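Local coordinates for protein methionine gamma-lyase (Trichomonas vaginalis, PDB 1E5E) that belongs to the pyridoxal-phosphate-dependent enzymes of the Cys/Met metabolism family and assembles from four chains, at residues E78-T83 with A219-G224. Residues are numbered along the deposited sequence; the frame is centred on the assembly and turned at random.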
loop_
_atom_site.group_PDB
_atom_site.type_symbol
_atom_site.label_atom_id
_atom_site.label_comp_id
_atom_site.label_asym_id
_atom_site.label_seq_id
_atom_site.Cartn_x
_atom_site.Cartn_y
_atom_site.Cartn_z
ATOM N N GLU A 78 -11.776 -18.885 20.991
ATOM C CA GLU A 78 -10.364 -19.280 21.111
ATOM C C GLU A 78 -9.544 -18.788 19.907
ATOM O O GLU A 78 -8.334 -18.614 20.021
ATOM C CB GLU A 78 -10.253 -20.824 21.104
ATOM C CG GLU A 78 -10.979 -21.369 22.350
ATOM C CD GLU A 78 -10.966 -22.886 22.438
ATOM O OE1 GLU A 78 -10.716 -23.620 21.470
ATOM O OE2 GLU A 78 -11.246 -23.374 23.558
ATOM N N ALA A 79 -10.133 -18.729 18.718
ATOM C CA ALA A 79 -9.348 -18.489 17.520
ATOM C C ALA A 79 -10.177 -17.666 16.539
ATOM O O ALA A 79 -11.391 -17.514 16.717
ATOM C CB ALA A 79 -8.908 -19.822 16.909
ATOM N N CYS A 80 -9.510 -17.254 15.487
ATOM C CA CYS A 80 -10.126 -16.507 14.398
ATOM C C CYS A 80 -9.290 -16.746 13.149
ATOM O O CYS A 80 -8.060 -16.826 13.136
ATOM C CB CYS A 80 -10.190 -15.003 14.780
ATOM S SG CYS A 80 -10.636 -13.955 13.369
ATOM N N VAL A 81 -9.932 -16.896 12.017
ATOM C CA VAL A 81 -9.366 -17.089 10.690
ATOM C C VAL A 81 -9.867 -15.927 9.816
ATOM O O VAL A 81 -11.077 -15.705 9.790
ATOM C CB VAL A 81 -9.834 -18.421 10.102
ATOM C CG1 VAL A 81 -9.376 -18.614 8.655
ATOM C CG2 VAL A 81 -9.359 -19.595 10.957
ATOM N N ALA A 82 -8.975 -15.169 9.211
ATOM C CA ALA A 82 -9.379 -14.075 8.332
ATOM C C ALA A 82 -9.462 -14.539 6.902
ATOM O O ALA A 82 -8.779 -15.507 6.585
ATOM C CB ALA A 82 -8.393 -12.874 8.360
ATOM N N THR A 83 -10.299 -13.951 6.072
ATOM C CA THR A 83 -10.433 -14.369 4.701
ATOM C C THR A 83 -10.528 -13.110 3.825
ATOM O O THR A 83 -10.538 -11.977 4.334
ATOM C CB THR A 83 -11.684 -15.216 4.401
ATOM O OG1 THR A 83 -12.794 -14.346 4.609
ATOM C CG2 THR A 83 -11.804 -16.455 5.289
ATOM N N ALA A 219 -13.135 -8.217 3.012
ATOM C CA ALA A 219 -12.528 -9.243 3.819
ATOM C C ALA A 219 -13.568 -9.862 4.740
ATOM O O ALA A 219 -14.656 -9.315 4.942
ATOM C CB ALA A 219 -11.456 -8.580 4.709
ATOM N N GLY A 220 -13.243 -11.057 5.212
ATOM C CA GLY A 220 -14.130 -11.815 6.100
ATOM C C GLY A 220 -13.365 -12.323 7.332
ATOM O O GLY A 220 -12.131 -12.359 7.377
ATOM N N LEU A 221 -14.120 -12.684 8.374
ATOM C CA LEU A 221 -13.587 -13.312 9.574
ATOM C C LEU A 221 -14.444 -14.452 10.076
ATOM O O LEU A 221 -15.662 -14.475 9.971
ATOM C CB LEU A 221 -13.471 -12.292 10.735
ATOM C CG LEU A 221 -12.620 -11.040 10.431
ATOM C CD1 LEU A 221 -13.138 -9.812 11.171
ATOM C CD2 LEU A 221 -11.130 -11.265 10.699
ATOM N N ILE A 222 -13.791 -15.463 10.651
ATOM C CA ILE A 222 -14.388 -16.634 11.194
ATOM C C ILE A 222 -13.904 -16.782 12.624
ATOM O O ILE A 222 -12.681 -16.606 12.764
ATOM C CB ILE A 222 -13.986 -17.911 10.440
ATOM C CG1 ILE A 222 -14.306 -17.812 8.950
ATOM C CG2 ILE A 222 -14.692 -19.111 11.094
ATOM C CD1 ILE A 222 -13.604 -18.868 8.115
ATOM N N CYS A 223 -14.804 -16.873 13.610
ATOM C CA CYS A 223 -14.319 -16.893 14.994
ATOM C C CYS A 223 -14.917 -18.111 15.728
ATOM O O CYS A 223 -16.136 -18.338 15.561
ATOM C CB CYS A 223 -14.816 -15.662 15.760
ATOM S SG CYS A 223 -14.442 -14.103 14.935
ATOM N N GLY A 224 -14.116 -18.817 16.493
ATOM C CA GLY A 224 -14.678 -20.006 17.159
ATOM C C GLY A 224 -13.542 -20.785 17.832
ATOM O O GLY A 224 -12.491 -20.239 18.146
#
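Thr83 fills the hollow over Gly220 across two antiparallel strands: OG1 lies 3.2 Å from the bare Gly220 CA, an approach possible because glycine carries no side chain. Its chi1 of 66° sets OG1 between the backbone N and carbonyl carbon, and the hydroxyl bonds to Ser85 O. The other branch, CG2, meets Ile222 CD1 at 4.1 Å, the two side chains crossing at about a right angle. Beside them the branched Val81 and Ile222 abut at their CB atoms; Val81 packs on helix 226-241, Ile222 on it and on helix 86-97. On the other face Leu221 reaches across so that CD2 settles between Cys80 SG (3.8 Å) and Ala82 CB (3.9 Å), the small alanine letting it lie close. Cys80 and Cys223 pack as apolar neighbours, their SG atoms 4.1 Å apart and not disulfide-bonded, under Ile71 of helix 62-75. Six backbone hydrogen bonds join the strands; a classic beta bulge at Glu78 and Ala79, facing Gly224, ends the pairing. Ala219, just before strand 220-224, touches the bound pyridoxal-derived norvaline ligand. Strand 79-83 thus closes one edge of the seven-stranded sheet: pairing satisfies its inner edge, Glu68 and, weakly, Arg233 serve the outer, and largely apolar faces suit burial between helices.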